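Local atomic coordinates of YARHG domain-containing protein (Legionella pneumophila subsp. pneumophila, PDB entry 4G2A), a protein that is of unknown function, though proposed to bind a nutrient, and joins a strand-rich portion to a helical YARHG domain. Residues Leu198-Pro202 against Ala227-Cys232; Leu269-Tyr274 against Leu314-Ile318; Tyr274-Gln280 against Tyr296-Tyr302. All blocks are in the same frame, centred on the assembly; numbering follows the deposited sequence.

Contact 1. Residues Leu198-Pro202 against Ala227-Cys232; sequences LNPTP and ADLSLC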
loop_
_atom_site.group_PDB
_atom_site.type_symbol
_atom_site.label_atom_id
_atom_site.label_comp_id
_atom_site.label_asym_id
_atom_site.label_seq_id
_atom_site.Cartn_x
_atom_site.Cartn_y
_atom_site.Cartn_z
ATOM N N LEU A 198 -0.877 11.960 6.683
ATOM C CA LEU A 198 -0.081 10.759 6.901
ATOM C C LEU A 198 -0.732 9.851 7.939
ATOM O O LEU A 198 -0.351 8.691 8.035
ATOM C CB LEU A 198 1.341 11.138 7.343
ATOM C CG LEU A 198 2.197 11.861 6.318
ATOM C CD1 LEU A 198 3.524 12.251 6.926
ATOM C CD2 LEU A 198 2.436 11.003 5.103
ATOM N N ASN A 199 -1.726 10.353 8.698
ATOM C CA ASN A 199 -2.434 9.534 9.685
ATOM C C ASN A 199 -3.260 8.478 9.000
ATOM O O ASN A 199 -3.901 8.779 7.997
ATOM C CB ASN A 199 -3.317 10.365 10.584
ATOM C CG ASN A 199 -2.559 11.200 11.555
ATOM O OD1 ASN A 199 -1.410 10.903 11.905
ATOM N ND2 ASN A 199 -3.217 12.234 12.059
ATOM N N PRO A 200 -3.236 7.222 9.489
ATOM C CA PRO A 200 -4.004 6.169 8.801
ATOM C C PRO A 200 -5.505 6.377 8.898
ATOM O O PRO A 200 -6.016 6.811 9.921
ATOM C CB PRO A 200 -3.577 4.884 9.513
ATOM C CG PRO A 200 -2.316 5.256 10.267
ATOM C CD PRO A 200 -2.482 6.681 10.639
ATOM N N THR A 201 -6.205 6.103 7.813
ATOM C CA THR A 201 -7.664 6.186 7.773
ATOM C C THR A 201 -8.209 4.821 7.298
ATOM O O THR A 201 -7.504 4.139 6.568
ATOM C CB THR A 201 -8.181 7.370 6.917
ATOM O OG1 THR A 201 -8.027 7.084 5.538
ATOM C CG2 THR A 201 -7.556 8.705 7.290
ATOM N N PRO A 202 -9.423 4.372 7.696
ATOM C CA PRO A 202 -10.392 5.017 8.603
ATOM C C PRO A 202 -9.919 4.955 10.053
ATOM O O PRO A 202 -8.805 4.490 10.304
ATOM C CB PRO A 202 -11.659 4.185 8.383
ATOM C CG PRO A 202 -11.164 2.826 7.973
ATOM C CD PRO A 202 -9.919 3.067 7.200
ATOM N N ALA A 227 -14.469 7.516 5.175
ATOM C CA ALA A 227 -13.077 7.617 4.710
ATOM C C ALA A 227 -12.611 6.328 4.049
ATOM O O ALA A 227 -13.094 5.243 4.369
ATOM C CB ALA A 227 -12.149 7.967 5.865
ATOM N N ASP A 228 -11.670 6.451 3.134
ATOM C CA ASP A 228 -11.078 5.298 2.463
ATOM C C ASP A 228 -9.967 4.693 3.309
ATOM O O ASP A 228 -9.550 5.260 4.339
ATOM C CB ASP A 228 -10.505 5.725 1.105
ATOM C CG ASP A 228 -11.539 6.138 0.075
ATOM O OD1 ASP A 228 -12.629 5.511 0.030
ATOM O OD2 ASP A 228 -11.241 7.044 -0.726
ATOM N N LEU A 229 -9.464 3.553 2.873
ATOM C CA LEU A 229 -8.274 3.035 3.513
ATOM C C LEU A 229 -7.101 3.810 2.917
ATOM O O LEU A 229 -6.928 3.873 1.693
ATOM C CB LEU A 229 -8.098 1.512 3.355
ATOM C CG LEU A 229 -6.689 0.979 3.663
ATOM C CD1 LEU A 229 -6.381 1.107 5.116
ATOM C CD2 LEU A 229 -6.560 -0.429 3.266
ATOM N N SER A 230 -6.367 4.475 3.787
ATOM C CA SER A 230 -5.197 5.252 3.429
ATOM C C SER A 230 -4.126 4.926 4.433
ATOM O O SER A 230 -4.243 5.276 5.608
ATOM C CB SER A 230 -5.520 6.744 3.403
ATOM O OG SER A 230 -4.376 7.483 3.011
ATOM N N LEU A 231 -3.124 4.169 3.998
ATOM C CA LEU A 231 -2.040 3.770 4.877
ATOM C C LEU A 231 -0.701 4.049 4.211
ATOM O O LEU A 231 -0.365 3.498 3.160
ATOM C CB LEU A 231 -2.196 2.293 5.288
ATOM C CG LEU A 231 -1.238 1.727 6.330
ATOM C CD1 LEU A 231 -1.419 2.403 7.684
ATOM C CD2 LEU A 231 -1.444 0.234 6.478
ATOM N N CYS A 232 0.028 4.957 4.828
ATOM C CA CYS A 232 1.345 5.405 4.423
ATOM C C CYS A 232 2.417 4.712 5.302
ATOM O O CYS A 232 2.391 4.836 6.537
ATOM C CB CYS A 232 1.416 6.922 4.531
ATOM S SG CYS A 232 2.900 7.629 3.805
HETATM O O HOH W 1 -1.292 6.535 6.679
HETATM O O HOH W 2 1.535 6.812 8.137
HETATM O O HOH W 3 -3.431 8.789 5.254
#
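The carbonyl oxygen S230 O receives the amide T201 N at 3.1 Å, in the carbonyl plane, and a C-H from P200 CA at 3.3 Å. The return bond, S230 N to T201 O at 3.0 Å, completes a single antiparallel hydrogen-bonded pair, which pins a loop to strand 229-235. Two prolines flank T201; as residues next to a hydrogen-bonded pair they would turn an N-H away from the strand, so lacking one costs this bridge nothing. A cis peptide bond before P202 then turns the chain, and P202 O is taken by W218. Threonine suits the centre because its hydroxyl adds a third bond. With OG1 set between its own N and carbonyl carbon (chi1 75°), it donates to D228 O at 2.7 Å, tilted 29° from that carbonyl plane, while T201 CB rests near the small methyl of A227. D228 turns its carboxylate the other way, to the backbone N-H groups of L161 and K162.

Beyond the bridge the chains diverge and water takes over. One water accepts from C232 N at 2.8 Å and also lies against L198 O; another lies between N199 O and S230 OG. On the apolar side, P200 lays its ring carbons CB and CG on L231 CD1, a pair that also meets L187 of strand 185-187. At the far end, chi1 of -171° swings C232 SG away from its own N, to where it bonds to C188 in a disulfide and meets L198 CD2 at 3.6 Å.

Contact 2. Residues Leu269-Tyr274 against Leu314-Ile318; sequences LRNTIY and LLSMI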
loop_
_atom_site.group_PDB
_atom_site.type_symbol
_atom_site.label_atom_id
_atom_site.label_comp_id
_atom_site.label_asym_id
_atom_site.label_seq_id
_atom_site.Cartn_x
_atom_site.Cartn_y
_atom_site.Cartn_z
ATOM N N LEU A 269 26.387 7.505 11.022
ATOM C CA LEU A 269 25.960 7.863 9.663
ATOM C C LEU A 269 26.652 7.007 8.616
ATOM O O LEU A 269 25.983 6.521 7.694
ATOM C CB LEU A 269 26.199 9.359 9.347
ATOM C CG LEU A 269 25.973 9.793 7.882
ATOM C CD1 LEU A 269 24.504 9.623 7.458
ATOM C CD2 LEU A 269 26.417 11.196 7.655
ATOM N N ARG A 270 27.987 6.850 8.739
ATOM C CA ARG A 270 28.810 6.066 7.827
ATOM C C ARG A 270 28.382 4.607 7.804
ATOM O O ARG A 270 28.301 4.007 6.733
ATOM C CB ARG A 270 30.296 6.152 8.243
ATOM C CG ARG A 270 31.225 5.178 7.497
ATOM C CD ARG A 270 32.598 5.015 8.135
ATOM N NE ARG A 270 33.320 6.281 8.272
ATOM C CZ ARG A 270 33.921 6.935 7.277
ATOM N NH1 ARG A 270 33.877 6.459 6.031
ATOM N NH2 ARG A 270 34.552 8.078 7.515
ATOM N N ASN A 271 28.180 4.025 8.990
ATOM C CA ASN A 271 27.873 2.621 9.134
ATOM C C ASN A 271 26.419 2.292 8.748
ATOM O O ASN A 271 26.176 1.173 8.286
ATOM C CB ASN A 271 28.250 2.160 10.522
ATOM C CG ASN A 271 29.751 1.972 10.608
ATOM O OD1 ASN A 271 30.293 0.984 10.114
ATOM N ND2 ASN A 271 30.474 2.956 11.128
ATOM N N THR A 272 25.498 3.302 8.795
ATOM C CA THR A 272 24.090 3.197 8.382
ATOM C C THR A 272 24.029 2.927 6.850
ATOM O O THR A 272 23.104 2.247 6.375
ATOM C CB THR A 272 23.361 4.482 8.801
ATOM O OG1 THR A 272 23.246 4.477 10.215
ATOM C CG2 THR A 272 21.957 4.641 8.190
ATOM N N ILE A 273 25.033 3.446 6.100
ATOM C CA ILE A 273 25.158 3.302 4.644
ATOM C C ILE A 273 25.257 1.806 4.291
ATOM O O ILE A 273 24.652 1.376 3.310
ATOM C CB ILE A 273 26.357 4.138 4.079
ATOM C CG1 ILE A 273 26.127 5.653 4.291
ATOM C CG2 ILE A 273 26.599 3.852 2.590
ATOM C CD1 ILE A 273 27.355 6.548 4.119
ATOM N N TYR A 274 25.947 1.022 5.152
ATOM C CA TYR A 274 26.168 -0.417 5.024
ATOM C C TYR A 274 25.069 -1.241 5.707
ATOM O O TYR A 274 24.740 -2.317 5.219
ATOM C CB TYR A 274 27.519 -0.786 5.664
ATOM C CG TYR A 274 28.706 -0.062 5.077
ATOM C CD1 TYR A 274 29.365 -0.560 3.959
ATOM C CD2 TYR A 274 29.226 1.075 5.689
ATOM C CE1 TYR A 274 30.497 0.066 3.449
ATOM C CE2 TYR A 274 30.333 1.739 5.158
ATOM C CZ TYR A 274 30.967 1.227 4.038
ATOM O OH TYR A 274 32.073 1.843 3.504
ATOM N N LEU A 314 27.953 9.576 -0.977
ATOM C CA LEU A 314 27.922 9.999 0.429
ATOM C C LEU A 314 29.241 9.648 1.130
ATOM O O LEU A 314 29.783 10.497 1.857
ATOM C CB LEU A 314 26.716 9.443 1.199
ATOM C CG LEU A 314 26.529 9.966 2.647
ATOM C CD1 LEU A 314 26.660 11.492 2.746
ATOM C CD2 LEU A 314 25.188 9.524 3.205
ATOM N N LEU A 315 29.786 8.449 0.872
ATOM C CA LEU A 315 31.082 8.040 1.446
ATOM C C LEU A 315 32.205 8.928 0.958
ATOM O O LEU A 315 33.117 9.229 1.725
ATOM C CB LEU A 315 31.399 6.568 1.138
ATOM C CG LEU A 315 30.534 5.577 1.932
ATOM C CD1 LEU A 315 30.478 4.220 1.243
ATOM C CD2 LEU A 315 30.983 5.500 3.407
ATOM N N SER A 316 32.109 9.391 -0.312
ATOM C CA SER A 316 33.089 10.285 -0.921
ATOM C C SER A 316 32.993 11.685 -0.261
ATOM O O SER A 316 34.027 12.307 -0.008
ATOM C CB SER A 316 32.895 10.351 -2.433
ATOM O OG SER A 316 33.827 11.245 -3.025
HETATM N N MSE A 317 31.770 12.143 0.055
HETATM C CA MSE A 317 31.512 13.423 0.732
HETATM C C MSE A 317 32.063 13.418 2.165
HETATM O O MSE A 317 32.701 14.388 2.581
HETATM C CB MSE A 317 30.020 13.741 0.749
HETATM C CG MSE A 317 29.512 14.405 -0.514
HETATM SE SE MSE A 317 27.564 14.648 -0.382
HETATM C CE MSE A 317 27.292 16.066 -1.760
ATOM N N ILE A 318 31.870 12.302 2.894
ATOM C CA ILE A 318 32.378 12.128 4.256
ATOM C C ILE A 318 33.915 12.210 4.226
ATOM O O ILE A 318 34.504 12.925 5.042
ATOM C CB ILE A 318 31.833 10.819 4.913
ATOM C CG1 ILE A 318 30.315 10.899 5.108
ATOM C CG2 ILE A 318 32.547 10.489 6.243
ATOM C CD1 ILE A 318 29.615 9.518 5.231
HETATM O O HOH W 4 34.673 7.756 3.429
#
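I273 drives its CD1 methyl into the gap between L314, L315 and I318, and this is the tight centre of an antiparallel helix pair in the YARHG domain. The axes of the two short segments run 161° apart and come no closer than 10.7 Å, a spacing suited to long branched aliphatic side chains on both sides. I273 CD1 lies 3.8 Å from L314 CD2 and equally near L315 CD2, with I318 CD1 at 3.9 Å. A chi1 of -64° with an extended chi2 (165°) carries this methyl across to the other helix, where the side chain slides past L315 in the opposite direction. L269, one helical turn earlier, is buried but touches more lightly, its CD1 4.3 Å from L314 CD2; V244 and W248 of helix 236-250 and L258 of helix 254-259 pack round it.

The other flank is no less close but partly exposed, and polar groups edge it. Here L315 meets two amphipathic side chains: Y274 touches L315 CD1 with its OH at 3.6 Å, while R270 crosses L315 at about a right angle. Bent at chi3, the arginine lays NH2 against I318 CG2. At its edge, in the guanidinium plane, a water accepts from R270 NH1 at 3.0 Å and donates to L315 O at 2.7 Å.

Contact 3. Residues Tyr274-Gln280 against Tyr296-Tyr302; sequences YAQYGRQ and YVPNPDY. With SO4 (sulfate ion), chain C.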
loop_
_atom_site.group_PDB
_atom_site.type_symbol
_atom_site.label_atom_id
_atom_site.label_comp_id
_atom_site.label_asym_id
_atom_site.label_seq_id
_atom_site.Cartn_x
_atom_site.Cartn_y
_atom_site.Cartn_z
ATOM N N TYR A 274 25.947 1.022 5.152
ATOM C CA TYR A 274 26.168 -0.417 5.024
ATOM C C TYR A 274 25.069 -1.241 5.707
ATOM O O TYR A 274 24.740 -2.317 5.219
ATOM C CB TYR A 274 27.519 -0.786 5.664
ATOM C CG TYR A 274 28.706 -0.062 5.077
ATOM C CD1 TYR A 274 29.365 -0.560 3.959
ATOM C CD2 TYR A 274 29.226 1.075 5.689
ATOM C CE1 TYR A 274 30.497 0.066 3.449
ATOM C CE2 TYR A 274 30.333 1.739 5.158
ATOM C CZ TYR A 274 30.967 1.227 4.038
ATOM O OH TYR A 274 32.073 1.843 3.504
ATOM N N ALA A 275 24.548 -0.753 6.867
ATOM C CA ALA A 275 23.490 -1.376 7.695
ATOM C C ALA A 275 22.183 -1.474 6.927
ATOM O O ALA A 275 21.353 -2.336 7.211
ATOM C CB ALA A 275 23.286 -0.577 8.962
ATOM N N GLN A 276 22.032 -0.582 5.936
ATOM C CA GLN A 276 20.971 -0.454 4.930
ATOM C C GLN A 276 20.762 -1.804 4.223
ATOM O O GLN A 276 19.633 -2.161 3.918
ATOM C CB GLN A 276 21.443 0.623 3.896
ATOM C CG GLN A 276 20.419 1.069 2.858
ATOM C CD GLN A 276 20.995 1.817 1.668
ATOM O OE1 GLN A 276 20.365 1.901 0.602
ATOM N NE2 GLN A 276 22.197 2.368 1.790
ATOM N N TYR A 277 21.865 -2.546 3.965
ATOM C CA TYR A 277 21.846 -3.827 3.255
ATOM C C TYR A 277 22.025 -5.037 4.195
ATOM O O TYR A 277 22.127 -6.178 3.744
ATOM C CB TYR A 277 22.929 -3.815 2.158
ATOM C CG TYR A 277 22.784 -2.640 1.210
ATOM C CD1 TYR A 277 21.714 -2.565 0.319
ATOM C CD2 TYR A 277 23.698 -1.588 1.224
ATOM C CE1 TYR A 277 21.561 -1.481 -0.539
ATOM C CE2 TYR A 277 23.550 -0.494 0.378
ATOM C CZ TYR A 277 22.488 -0.455 -0.516
ATOM O OH TYR A 277 22.318 0.600 -1.378
ATOM N N GLY A 278 22.050 -4.776 5.487
ATOM C CA GLY A 278 22.151 -5.821 6.496
ATOM C C GLY A 278 23.535 -6.327 6.829
ATOM O O GLY A 278 23.680 -7.499 7.192
ATOM N N ARG A 279 24.556 -5.443 6.763
ATOM C CA ARG A 279 25.918 -5.811 7.132
ATOM C C ARG A 279 25.932 -6.193 8.602
ATOM O O ARG A 279 25.230 -5.568 9.392
ATOM C CB ARG A 279 26.883 -4.652 6.871
ATOM C CG ARG A 279 28.349 -5.011 7.127
ATOM C CD ARG A 279 29.192 -3.774 7.239
ATOM N NE ARG A 279 30.603 -4.103 7.396
ATOM C CZ ARG A 279 31.199 -4.311 8.562
ATOM N NH1 ARG A 279 30.508 -4.243 9.690
ATOM N NH2 ARG A 279 32.491 -4.604 8.608
ATOM N N GLN A 280 26.682 -7.237 8.957
ATOM C CA GLN A 280 26.771 -7.684 10.345
ATOM C C GLN A 280 27.914 -6.938 11.021
ATOM O O GLN A 280 28.992 -6.798 10.436
ATOM C CB GLN A 280 26.922 -9.204 10.426
ATOM C CG GLN A 280 25.580 -9.913 10.199
ATOM C CD GLN A 280 25.680 -11.095 9.273
ATOM O OE1 GLN A 280 25.847 -10.953 8.051
ATOM N NE2 GLN A 280 25.560 -12.290 9.835
ATOM N N TYR A 296 16.808 -2.132 10.464
ATOM C CA TYR A 296 17.952 -3.011 10.387
ATOM C C TYR A 296 17.569 -4.448 10.634
ATOM O O TYR A 296 17.023 -4.810 11.686
ATOM C CB TYR A 296 19.069 -2.577 11.340
ATOM C CG TYR A 296 20.259 -3.511 11.326
ATOM C CD1 TYR A 296 21.212 -3.447 10.310
ATOM C CD2 TYR A 296 20.434 -4.462 12.327
ATOM C CE1 TYR A 296 22.319 -4.294 10.304
ATOM C CE2 TYR A 296 21.535 -5.311 12.332
ATOM C CZ TYR A 296 22.476 -5.222 11.320
ATOM O OH TYR A 296 23.554 -6.072 11.330
ATOM N N VAL A 297 17.930 -5.272 9.651
ATOM C CA VAL A 297 17.738 -6.716 9.603
ATOM C C VAL A 297 19.083 -7.294 9.148
ATOM O O VAL A 297 19.525 -6.954 8.050
ATOM C CB VAL A 297 16.540 -7.090 8.664
ATOM C CG1 VAL A 297 16.519 -8.576 8.318
ATOM C CG2 VAL A 297 15.214 -6.674 9.281
ATOM N N PRO A 298 19.797 -8.095 9.981
ATOM C CA PRO A 298 21.078 -8.659 9.520
ATOM C C PRO A 298 20.861 -9.603 8.331
ATOM O O PRO A 298 19.938 -10.418 8.341
ATOM C CB PRO A 298 21.617 -9.394 10.757
ATOM C CG PRO A 298 20.808 -8.897 11.902
ATOM C CD PRO A 298 19.464 -8.588 11.333
ATOM N N ASN A 299 21.673 -9.432 7.278
ATOM C CA ASN A 299 21.600 -10.237 6.066
ATOM C C ASN A 299 22.899 -11.057 5.940
ATOM O O ASN A 299 23.980 -10.474 5.789
ATOM C CB ASN A 299 21.330 -9.340 4.855
ATOM C CG ASN A 299 21.577 -9.933 3.499
ATOM O OD1 ASN A 299 21.380 -11.131 3.251
ATOM N ND2 ASN A 299 21.985 -9.073 2.573
ATOM N N PRO A 300 22.809 -12.416 6.026
ATOM C CA PRO A 300 24.027 -13.250 5.936
ATOM C C PRO A 300 24.640 -13.271 4.536
ATOM O O PRO A 300 25.815 -13.620 4.390
ATOM C CB PRO A 300 23.542 -14.643 6.342
ATOM C CG PRO A 300 22.156 -14.448 6.880
ATOM C CD PRO A 300 21.608 -13.256 6.202
ATOM N N ASP A 301 23.853 -12.863 3.515
ATOM C CA ASP A 301 24.264 -12.771 2.115
ATOM C C ASP A 301 24.784 -11.348 1.787
ATOM O O ASP A 301 24.979 -11.021 0.600
ATOM C CB ASP A 301 23.094 -13.161 1.185
ATOM C CG ASP A 301 22.543 -14.553 1.432
ATOM O OD1 ASP A 301 23.341 -15.522 1.419
ATOM O OD2 ASP A 301 21.311 -14.680 1.619
ATOM N N TYR A 302 25.051 -10.520 2.840
ATOM C CA TYR A 302 25.574 -9.168 2.647
ATOM C C TYR A 302 26.893 -9.188 1.878
ATOM O O TYR A 302 27.714 -10.091 2.065
ATOM C CB TYR A 302 25.764 -8.382 3.967
ATOM C CG TYR A 302 26.451 -7.045 3.740
ATOM C CD1 TYR A 302 25.764 -5.973 3.173
ATOM C CD2 TYR A 302 27.818 -6.889 3.975
ATOM C CE1 TYR A 302 26.404 -4.766 2.893
ATOM C CE2 TYR A 302 28.474 -5.694 3.673
ATOM C CZ TYR A 302 27.756 -4.630 3.149
ATOM O OH TYR A 302 28.366 -3.438 2.875
HETATM S S SO4 C . 32.356 -3.801 12.708
HETATM O O1 SO4 C . 32.190 -5.183 12.251
HETATM O O2 SO4 C . 33.565 -3.705 13.517
HETATM O O3 SO4 C . 32.462 -2.961 11.540
HETATM O O4 SO4 C . 31.238 -3.333 13.498
HETATM O O HOH W 5 19.012 -3.927 7.166
#
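R279 lies across the ring of Y302 with its aliphatic part: R279 CB sits 3.6 Å from the ring centroid and only 8° off the ring normal, a CH-pi contact, and CG follows above the CE2 side. The guanidinium plane stands about 70° from the ring, so the stem and not the flat group lies on it. From there the arginine runs on extended, and NH1 makes weak hydrogen bonds to a sulfate, probably from the crystallisation liquor, which S283 OG and Q282 N also hold. The same tyrosine ring meets Y277 CB at its edge, and its hydroxyl, bonded to D304, comes within 3.2 Å of Y274 CD1 in the plane of that second ring. A broad, flat side chain thus suits position 302, since it closes over a turn of backbone.

Y296 approaches edge-on from another direction. With CG anti to the backbone N (chi1 178°), its ring reaches past A275 CB, and its OH donates to R279 O at 2.6 Å. N299 N gives a straight bond to G278 O at 2.8 Å, while ND2, with Y277 O in its amide plane at 3.1 Å, sets the amide's rotation; OD1 accepts from D301 N, well above its plane, in an Asx turn. At G278 a CB would clash with N299 CB and V297 O, and at this positive phi also with the preceding carbonyl O; glycine has none.

The sequence Y274-G278 reads YAQYG, apparently the counterpart of the signature that names the YARHG family. Its type I turn, A275 to G278, leads out of helix 263-275 and is clasped by the loop between helices 284-291 and 309-321, while Y277 OH bonds to D311 of helix 309-321 and R241 of helix 236-250.

Contact 1 belongs to the strand-rich part of the chain, and contacts 2 and 3 to the helical YARHG domain, with the centre of contact 1 more than 30 Å from either of the others. Each is only partly buried, but their chemistry differs. Contact 1 depends on a backbone bridge, waters and the C232-C188 disulfide at its end; contact 2 is mostly aliphatic, with water on one flank; contact 3 mixes tyrosine rings with direct bonds to carbonyls, and has the most exposed residues. Contacts 2 and 3 share helix 263-275 and Y274, whose ring serves both, and contact 3 is nested within the loop that contact 2 closes.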